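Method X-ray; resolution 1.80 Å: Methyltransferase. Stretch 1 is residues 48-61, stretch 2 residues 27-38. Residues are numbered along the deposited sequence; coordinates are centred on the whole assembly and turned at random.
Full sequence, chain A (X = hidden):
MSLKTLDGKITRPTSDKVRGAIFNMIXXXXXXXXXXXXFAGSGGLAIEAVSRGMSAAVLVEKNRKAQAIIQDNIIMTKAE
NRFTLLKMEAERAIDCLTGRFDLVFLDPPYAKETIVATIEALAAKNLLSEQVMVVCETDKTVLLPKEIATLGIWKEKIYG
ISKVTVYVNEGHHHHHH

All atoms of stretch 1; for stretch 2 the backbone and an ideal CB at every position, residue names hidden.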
# COMPACT_ATOMS: atom_id res chain seq x y z
N GLU A 48 1.58 -2.88 15.61
CA GLU A 48 2.20 -3.84 16.51
C GLU A 48 2.62 -5.09 15.74
O GLU A 48 3.68 -5.65 16.00
CB GLU A 48 1.24 -4.20 17.64
CG GLU A 48 1.81 -5.14 18.70
CD GLU A 48 3.04 -4.57 19.40
OE1 GLU A 48 3.07 -3.35 19.67
OE2 GLU A 48 3.96 -5.36 19.69
N ALA A 49 1.81 -5.51 14.78
CA ALA A 49 2.13 -6.70 13.99
C ALA A 49 3.41 -6.50 13.21
O ALA A 49 4.23 -7.42 13.09
CB ALA A 49 0.98 -7.04 13.04
N VAL A 50 3.59 -5.32 12.65
CA VAL A 50 4.81 -5.04 11.90
C VAL A 50 5.98 -4.99 12.88
O VAL A 50 7.08 -5.47 12.59
CB VAL A 50 4.70 -3.71 11.12
CG1 VAL A 50 6.05 -3.32 10.54
CG2 VAL A 50 3.68 -3.86 9.99
N SER A 51 5.75 -4.41 14.05
CA SER A 51 6.79 -4.31 15.07
C SER A 51 7.26 -5.70 15.48
O SER A 51 8.43 -5.90 15.82
CB SER A 51 6.26 -3.56 16.30
OG SER A 51 7.29 -3.41 17.27
N ARG A 52 6.34 -6.67 15.42
CA ARG A 52 6.65 -8.04 15.80
C ARG A 52 7.18 -8.92 14.68
O ARG A 52 7.43 -10.11 14.90
CB ARG A 52 5.41 -8.68 16.43
CG ARG A 52 5.08 -8.13 17.81
CD ARG A 52 3.74 -8.63 18.34
NE ARG A 52 3.45 -8.11 19.68
CZ ARG A 52 3.69 -8.76 20.81
NH1 ARG A 52 4.22 -9.98 20.78
NH2 ARG A 52 3.40 -8.21 21.98
N GLY A 53 7.35 -8.36 13.49
CA GLY A 53 7.89 -9.17 12.41
C GLY A 53 7.22 -9.14 11.05
O GLY A 53 7.81 -9.59 10.06
N MSE A 54 5.99 -8.64 10.97
CA MSE A 54 5.33 -8.58 9.68
C MSE A 54 6.09 -7.55 8.86
O MSE A 54 6.61 -6.57 9.40
CB MSE A 54 3.86 -8.21 9.84
CG MSE A 54 3.02 -9.30 10.51
SE MSE A 54 3.06 -10.99 9.53
CE MSE A 54 2.07 -10.42 8.03
N SER A 55 6.14 -7.75 7.55
CA SER A 55 6.89 -6.87 6.66
C SER A 55 6.25 -5.53 6.32
O SER A 55 6.91 -4.49 6.36
CB SER A 55 7.20 -7.61 5.36
OG SER A 55 7.79 -8.86 5.64
N ALA A 56 4.97 -5.56 5.98
CA ALA A 56 4.28 -4.34 5.60
C ALA A 56 2.82 -4.45 5.96
O ALA A 56 2.33 -5.54 6.27
CB ALA A 56 4.43 -4.10 4.11
N ALA A 57 2.11 -3.33 5.90
CA ALA A 57 0.69 -3.34 6.23
C ALA A 57 -0.09 -2.36 5.40
O ALA A 57 0.39 -1.27 5.08
CB ALA A 57 0.51 -3.01 7.70
N VAL A 58 -1.30 -2.75 5.03
CA VAL A 58 -2.19 -1.87 4.30
C VAL A 58 -3.29 -1.62 5.31
O VAL A 58 -3.86 -2.57 5.85
CB VAL A 58 -2.80 -2.54 3.04
CG1 VAL A 58 -3.90 -1.63 2.47
CG2 VAL A 58 -1.72 -2.77 2.00
N LEU A 59 -3.57 -0.36 5.59
CA LEU A 59 -4.62 -0.00 6.53
C LEU A 59 -5.72 0.74 5.79
O LEU A 59 -5.44 1.60 4.96
CB LEU A 59 -4.07 0.89 7.65
CG LEU A 59 -3.08 0.29 8.65
CD1 LEU A 59 -1.73 0.05 7.98
CD2 LEU A 59 -2.92 1.25 9.82
N VAL A 60 -6.97 0.40 6.08
CA VAL A 60 -8.10 1.07 5.44
C VAL A 60 -8.96 1.65 6.55
O VAL A 60 -9.42 0.92 7.42
CB VAL A 60 -8.96 0.11 4.60
CG1 VAL A 60 -10.05 0.90 3.88
CG2 VAL A 60 -8.10 -0.65 3.61
N GLU A 61 -9.17 2.96 6.50
CA GLU A 61 -9.98 3.64 7.51
C GLU A 61 -10.61 4.85 6.85
O GLU A 61 -9.91 5.70 6.31
CB GLU A 61 -9.11 4.06 8.69
CG GLU A 61 -9.84 4.87 9.76
CD GLU A 61 -11.06 4.15 10.30
OE1 GLU A 61 -10.91 3.02 10.82
OE2 GLU A 61 -12.17 4.71 10.20
N UNK A 27 0.98 -14.77 17.55
CA UNK A 27 2.40 -14.61 17.31
C UNK A 27 3.27 -15.52 18.16
O UNK A 27 3.22 -16.74 18.02
CB UNK A 27 2.80 -13.15 17.56
N UNK A 28 4.07 -14.96 19.09
CA UNK A 28 4.25 -13.54 19.41
C UNK A 28 5.19 -12.79 18.46
O UNK A 28 5.38 -11.59 18.59
CB UNK A 28 4.78 -13.41 20.84
N UNK A 29 5.81 -13.52 17.53
CA UNK A 29 6.69 -12.91 16.55
C UNK A 29 6.31 -13.45 15.18
O UNK A 29 5.67 -14.49 15.08
CB UNK A 29 8.16 -13.19 16.87
N UNK A 30 6.70 -12.74 14.13
CA UNK A 30 6.40 -13.17 12.76
C UNK A 30 7.67 -13.05 11.93
O UNK A 30 8.53 -12.24 12.24
CB UNK A 30 5.27 -12.34 12.15
N UNK A 31 7.78 -13.86 10.88
CA UNK A 31 8.95 -13.80 10.02
C UNK A 31 8.61 -13.21 8.65
O UNK A 31 8.91 -13.80 7.61
CB UNK A 31 9.55 -15.20 9.86
N UNK A 32 7.98 -12.04 8.66
CA UNK A 32 7.62 -11.38 7.41
C UNK A 32 6.21 -11.70 6.94
O UNK A 32 5.58 -12.64 7.42
CB UNK A 32 8.62 -11.77 6.32
N UNK A 33 5.73 -10.91 5.97
CA UNK A 33 4.40 -11.13 5.44
C UNK A 33 3.63 -9.83 5.31
O UNK A 33 4.09 -8.79 5.79
CB UNK A 33 3.63 -12.11 6.33
N UNK A 34 2.46 -9.88 4.67
CA UNK A 34 1.62 -8.70 4.47
C UNK A 34 0.40 -8.68 5.38
O UNK A 34 -0.34 -9.66 5.46
CB UNK A 34 1.17 -8.63 3.01
N UNK A 35 0.19 -7.55 6.03
CA UNK A 35 -0.94 -7.38 6.93
C UNK A 35 -2.00 -6.49 6.27
O UNK A 35 -1.67 -5.53 5.56
CB UNK A 35 -0.48 -6.78 8.26
N UNK A 36 -3.27 -6.82 6.49
CA UNK A 36 -4.38 -6.01 6.01
C UNK A 36 -5.20 -5.65 7.24
O UNK A 36 -5.66 -6.53 7.96
CB UNK A 36 -5.22 -6.74 4.96
N UNK A 37 -5.35 -4.35 7.50
CA UNK A 37 -6.11 -3.89 8.65
C UNK A 37 -7.30 -3.10 8.12
O UNK A 37 -7.17 -1.92 7.79
CB UNK A 37 -5.25 -3.05 9.59
N UNK A 38 -8.45 -3.75 8.04
CA UNK A 38 -9.67 -3.11 7.56
C UNK A 38 -10.36 -2.50 8.78
O UNK A 38 -10.31 -3.06 9.88
CB UNK A 38 -10.58 -4.10 6.83

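Position 27 has phi/psi of -112°/-114°, an uncommon pair, and a CB there would lie 3.0 Å from N of position 29; a residue without a side chain suits it best, and it is Gly27. At 28, CB points sideways, 3.5 Å from Arg52 NH1. The CA atoms of positions 27 and 28 are 3.0 Å apart, the mark of a cis peptide, which with phi of -81° strongly favours proline. The residue is Pro28, and its O accepts a hydrogen bond from Arg52 NH1 (3.0 Å). Position 29 is extended and its CB points sideways, so polar, aliphatic or aromatic side chains would all serve. It is Tyr29, whose ring leaves stretch 1.

At 30, CB points toward stretch 1 and lies 3.7 Å from Met54 SE, beside the helix end; a large apolar or aromatic side chain would use this space. Phe30 fills it, its ring centroid 4.3 Å from Met54 SE in an oblique sulfur-aromatic contact, while Phe30 N donates to Arg52 O (2.8 Å). Position 31 points away, and many polar residues would serve; it is Asn31.

Positions 32 and 33 both have positive phi (93° and 135°), where any CB would jam against the preceding carbonyl. At 32 CB would also sit 3.1 Å from Ser55 OG, and at 33 CB would clash with Met54 CE at 2.9 Å. Glycine is called for twice, and Gly32 and Gly33 follow. The missing side chain of Gly32 leaves room for Ser55 OG, and that of Gly33 for Met54 CE; Gly33 N donates to Ser55 OG (2.9 Å), and Ser55 N to Gly33 O (2.9 Å).

From 34 the chain runs as a strand parallel to 56-60. Position 34 shares a face with Ala56, whose small side chain imposes little; long or polar residues are possible, and Arg34 extends to a partner elsewhere in the structure. At 35, CB is 3.9 Å from Ala57 CB, which favours a compact apolar residue. Val35 places CG2 3.4 Å from Met54 CE, and its backbone bonds to Ala56 O and Val58 N.

Position 36 lies on the face of Val58, suiting an aliphatic residue; Leu36 CD1 reaches Val58 CG1 at 4.1 Å. At 37, CB packs 4.1 Å from Leu59 CG, which would suit an aliphatic residue, but stretch 1 does not enclose the space beyond, so a short polar residue is also possible; it is Asp37, with OD2 hydrogen-bonded outside the two stretches. Position 38, beside Val60, again favours an aliphatic residue: Leu38 CD2 meets Val60 CG2 at 3.6 Å.

Stretch 2, residues 27-38: GPYFNGGRVLDL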
# COMPACT_ATOMS: atom_id res chain seq x y z
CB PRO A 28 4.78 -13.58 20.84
CG PRO A 28 5.62 -14.81 20.82
CD PRO A 28 4.74 -15.80 20.09
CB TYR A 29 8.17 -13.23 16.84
CG TYR A 29 8.47 -14.71 16.87
CD1 TYR A 29 8.23 -15.46 18.02
CD2 TYR A 29 8.96 -15.36 15.74
CE1 TYR A 29 8.46 -16.83 18.04
CE2 TYR A 29 9.19 -16.74 15.75
CZ TYR A 29 8.94 -17.47 16.90
OH TYR A 29 9.15 -18.82 16.92
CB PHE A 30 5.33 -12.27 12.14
CG PHE A 30 4.10 -12.10 12.98
CD1 PHE A 30 3.12 -13.09 13.01
CD2 PHE A 30 3.91 -10.95 13.74
CE1 PHE A 30 1.97 -12.93 13.79
CE2 PHE A 30 2.77 -10.78 14.51
CZ PHE A 30 1.80 -11.78 14.54
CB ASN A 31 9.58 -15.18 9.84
CG ASN A 31 10.30 -15.64 11.09
OD1 ASN A 31 9.70 -16.16 12.02
ND2 ASN A 31 11.62 -15.44 11.11
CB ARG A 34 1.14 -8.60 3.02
CG ARG A 34 2.18 -8.24 1.98
CD ARG A 34 1.50 -7.70 0.73
NE ARG A 34 2.44 -7.30 -0.32
CZ ARG A 34 3.14 -8.16 -1.06
NH1 ARG A 34 3.00 -9.47 -0.87
NH2 ARG A 34 3.97 -7.72 -1.99
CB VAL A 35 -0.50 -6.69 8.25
CG1 VAL A 35 -1.71 -6.44 9.15
CG2 VAL A 35 0.52 -7.56 8.97
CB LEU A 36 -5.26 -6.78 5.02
CG LEU A 36 -6.55 -6.05 4.60
CD1 LEU A 36 -6.21 -4.73 3.92
CD2 LEU A 36 -7.35 -6.92 3.66
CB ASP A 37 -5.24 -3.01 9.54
CG ASP A 37 -5.82 -2.81 10.93
OD1 ASP A 37 -7.05 -2.98 11.11
OD2 ASP A 37 -5.04 -2.47 11.85
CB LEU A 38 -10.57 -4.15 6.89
CG LEU A 38 -9.97 -4.81 5.64
CD1 LEU A 38 -10.92 -5.88 5.11
CD2 LEU A 38 -9.72 -3.74 4.58
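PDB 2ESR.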